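Local coordinates for oligopeptide ABC transporter OppAIV (Borrelia burgdorferi B31, PDB 4GL8), which probably binds oligopeptides as the periplasmic solute-binding component of an ABC transporter that carries them across the membrane, at residues I183-H188 with Q195-P200. Numbering follows the deposited sequence.
Sequences IPVPMH and QRWTDP
W197 carries its CG between the backbone N and the carbonyl carbon (chi1 88°), which turns the indole toward segment 183-188, with its six-membered ring leading to V185 and P186. V185 holds CG1 anti to the carbonyl carbon, and this methyl comes within 4.0 Å of CH2 of W197. Next to it, CG of P186 approaches CZ3 of W197 to 3.6 Å, while CD of P186 lies 3.8 Å from CH2 of W197. The indole crosses both side chains at about a right angle and meets them obliquely. All three residues are buried. At the other end of the indole, NE1 of W197 is hydrogen-bonded to OD2 of D44, while CG2 of T198 sits 3.4 Å above one face, near the rim. W197 belongs to a type I beta turn, R196 to D199, closed by D199 N to R196 O (3.1 Å) and by a side-on salt bridge, NE of R196 to OD2 of D199 (2.7 Å) and NH2 to OD1 (3.0 Å). P186 is the N-cap of helix 187-193, and W197 lies in the loop that runs from this helix to strand 209-215, packing also on its V189 and I190 and on R118 of helix 109-119.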
ATOM      1  N   ILE A 183       5.358   1.714 -12.706  1.00 18.30           N
ATOM      2  CA  ILE A 183       6.768   1.451 -12.994  1.00 18.62           C
ATOM      3  C   ILE A 183       6.861   0.608 -14.260  1.00 18.46           C
ATOM      4  O   ILE A 183       6.194  -0.408 -14.358  1.00 18.99           O
ATOM      5  CB  ILE A 183       7.487   0.775 -11.800  1.00 18.90           C
ATOM      6  CG1 ILE A 183       7.444   1.724 -10.606  1.00 19.20           C
ATOM      7  CG2 ILE A 183       8.923   0.440 -12.168  1.00 18.73           C
ATOM      8  CD1 ILE A 183       8.028   1.176  -9.321  1.00 19.40           C
ATOM      9  N   PRO A 184       7.665   1.045 -15.239  1.00 18.49           N
ATOM     10  CA  PRO A 184       7.769   0.282 -16.480  1.00 19.46           C
ATOM     11  C   PRO A 184       8.424  -1.082 -16.277  1.00 20.57           C
ATOM     12  O   PRO A 184       9.329  -1.221 -15.421  1.00 20.62           O
ATOM     13  CB  PRO A 184       8.654   1.170 -17.378  1.00 19.30           C
ATOM     14  CG  PRO A 184       8.505   2.558 -16.784  1.00 18.74           C
ATOM     15  CD  PRO A 184       8.436   2.298 -15.315  1.00 18.49           C
ATOM     16  N   VAL A 185       7.979  -2.057 -17.081  1.00 20.82           N
ATOM     17  CA  VAL A 185       8.503  -3.423 -17.026  1.00 21.39           C
ATOM     18  C   VAL A 185       9.049  -3.819 -18.393  1.00 21.93           C
ATOM     19  O   VAL A 185       8.655  -3.232 -19.388  1.00 21.80           O
ATOM     20  CB  VAL A 185       7.426  -4.428 -16.567  1.00 21.32           C
ATOM     21  CG1 VAL A 185       7.080  -4.191 -15.114  1.00 20.80           C
ATOM     22  CG2 VAL A 185       6.183  -4.328 -17.431  1.00 21.65           C
ATOM     23  N   PRO A 186       9.961  -4.818 -18.446  1.00 22.49           N
ATOM     24  CA  PRO A 186      10.676  -5.151 -19.698  1.00 23.05           C
ATOM     25  C   PRO A 186       9.879  -6.022 -20.670  1.00 23.47           C
ATOM     26  O   PRO A 186       9.843  -7.274 -20.556  1.00 23.15           O
ATOM     27  CB  PRO A 186      11.926  -5.886 -19.212  1.00 23.42           C
ATOM     28  CG  PRO A 186      11.546  -6.441 -17.877  1.00 23.15           C
ATOM     29  CD  PRO A 186      10.583  -5.446 -17.272  1.00 22.53           C
ATOM     30  N   MET A 187       9.291  -5.363 -21.658  1.00 22.82           N
ATOM     31  CA  MET A 187       8.356  -6.036 -22.529  1.00 23.60           C
ATOM     32  C   MET A 187       8.986  -7.091 -23.415  1.00 24.45           C
ATOM     33  O   MET A 187       8.341  -8.073 -23.696  1.00 24.05           O
ATOM     34  CB  MET A 187       7.524  -5.044 -23.334  1.00 23.69           C
ATOM     35  CG  MET A 187       6.434  -4.389 -22.468  1.00 23.73           C
ATOM     36  SD  MET A 187       5.408  -5.549 -21.530  1.00 24.31           S
ATOM     37  CE  MET A 187       4.464  -6.294 -22.843  1.00 25.02           C
ATOM     38  N   HIS A 188      10.243  -6.915 -23.811  1.00 25.64           N
ATOM     39  CA  HIS A 188      10.949  -7.942 -24.602  1.00 27.00           C
ATOM     40  C   HIS A 188      11.043  -9.288 -23.851  1.00 26.84           C
ATOM     41  O   HIS A 188      10.937 -10.376 -24.452  1.00 26.60           O
ATOM     42  CB  HIS A 188      12.317  -7.415 -25.123  1.00 27.98           C
ATOM     43  CG  HIS A 188      13.395  -7.298 -24.080  1.00 28.65           C
ATOM     44  ND1 HIS A 188      13.448  -6.270 -23.163  1.00 27.52           N
ATOM     45  CD2 HIS A 188      14.502  -8.052 -23.859  1.00 29.24           C
ATOM     46  CE1 HIS A 188      14.520  -6.409 -22.408  1.00 27.56           C
ATOM     47  NE2 HIS A 188      15.189  -7.467 -22.828  1.00 29.08           N
ATOM     48  N   GLN A 195       4.267 -15.813 -18.173  1.00 29.86           N
ATOM     49  CA  GLN A 195       4.087 -16.009 -16.720  1.00 30.27           C
ATOM     50  C   GLN A 195       5.381 -16.352 -15.968  1.00 29.68           C
ATOM     51  O   GLN A 195       5.375 -16.332 -14.756  1.00 29.84           O
ATOM     52  CB  GLN A 195       3.047 -17.113 -16.443  1.00 30.56           C
ATOM     53  N   ARG A 196       6.471 -16.682 -16.660  1.00 29.83           N
ATOM     54  CA  ARG A 196       7.718 -17.048 -15.981  1.00 29.97           C
ATOM     55  C   ARG A 196       8.734 -15.916 -15.957  1.00 27.47           C
ATOM     56  O   ARG A 196       9.863 -16.113 -15.521  1.00 27.61           O
ATOM     57  CB  ARG A 196       8.338 -18.285 -16.654  1.00 33.64           C
ATOM     58  CG  ARG A 196       7.444 -19.539 -16.700  1.00 36.52           C
ATOM     59  CD  ARG A 196       7.834 -20.576 -15.630  1.00 39.07           C
ATOM     60  NE  ARG A 196       7.799 -19.923 -14.318  1.00 40.81           N
ATOM     61  CZ  ARG A 196       6.681 -19.633 -13.647  1.00 40.63           C
ATOM     62  NH1 ARG A 196       5.483 -19.984 -14.113  1.00 41.63           N
ATOM     63  NH2 ARG A 196       6.765 -18.991 -12.497  1.00 40.76           N
ATOM     64  N   TRP A 197       8.344 -14.724 -16.419  1.00 25.28           N
ATOM     65  CA  TRP A 197       9.297 -13.642 -16.592  1.00 23.49           C
ATOM     66  C   TRP A 197       9.933 -13.182 -15.282  1.00 23.02           C
ATOM     67  O   TRP A 197      11.057 -12.679 -15.285  1.00 22.68           O
ATOM     68  CB  TRP A 197       8.685 -12.462 -17.361  1.00 22.66           C
ATOM     69  CG  TRP A 197       7.952 -11.399 -16.552  1.00 21.43           C
ATOM     70  CD1 TRP A 197       6.609 -11.353 -16.262  1.00 21.02           C
ATOM     71  CD2 TRP A 197       8.518 -10.206 -16.001  1.00 20.07           C
ATOM     72  NE1 TRP A 197       6.316 -10.203 -15.559  1.00 20.22           N
ATOM     73  CE2 TRP A 197       7.466  -9.481 -15.392  1.00 19.61           C
ATOM     74  CE3 TRP A 197       9.799  -9.677 -15.972  1.00 19.79           C
ATOM     75  CZ2 TRP A 197       7.673  -8.262 -14.744  1.00 18.74           C
ATOM     76  CZ3 TRP A 197       9.998  -8.438 -15.337  1.00 19.56           C
ATOM     77  CH2 TRP A 197       8.947  -7.762 -14.724  1.00 18.70           C
ATOM     78  N   THR A 198       9.253 -13.374 -14.161  1.00 22.55           N
ATOM     79  CA  THR A 198       9.801 -12.902 -12.895  1.00 22.80           C
ATOM     80  C   THR A 198      10.685 -13.912 -12.148  1.00 23.34           C
ATOM     81  O   THR A 198      11.181 -13.629 -11.052  1.00 23.20           O
ATOM     82  CB  THR A 198       8.674 -12.495 -11.948  1.00 22.46           C
ATOM     83  OG1 THR A 198       7.854 -13.644 -11.698  1.00 23.64           O
ATOM     84  CG2 THR A 198       7.855 -11.366 -12.547  1.00 21.94           C
ATOM     85  N   ASP A 199      10.857 -15.091 -12.716  1.00 24.76           N
ATOM     86  CA  ASP A 199      11.775 -16.074 -12.166  1.00 25.84           C
ATOM     87  C   ASP A 199      13.203 -15.487 -12.180  1.00 26.33           C
ATOM     88  O   ASP A 199      13.562 -14.739 -13.096  1.00 25.64           O
ATOM     89  CB  ASP A 199      11.755 -17.365 -13.002  1.00 27.04           C
ATOM     90  CG  ASP A 199      10.438 -18.152 -12.904  1.00 27.32           C
ATOM     91  OD1 ASP A 199       9.539 -17.840 -12.097  1.00 26.87           O
ATOM     92  OD2 ASP A 199      10.312 -19.143 -13.656  1.00 29.23           O
ATOM     93  N   PRO A 200      14.025 -15.825 -11.162  1.00 27.19           N
ATOM     94  CA  PRO A 200      15.416 -15.339 -11.057  1.00 27.76           C
ATOM     95  C   PRO A 200      16.219 -15.345 -12.376  1.00 29.59           C
ATOM     96  O   PRO A 200      16.892 -14.344 -12.706  1.00 30.17           O
ATOM     97  CB  PRO A 200      16.031 -16.306 -10.041  1.00 28.19           C
ATOM     98  CG  PRO A 200      14.872 -16.622  -9.126  1.00 27.83           C
ATOM     99  CD  PRO A 200      13.645 -16.661 -10.004  1.00 27.18           C
TER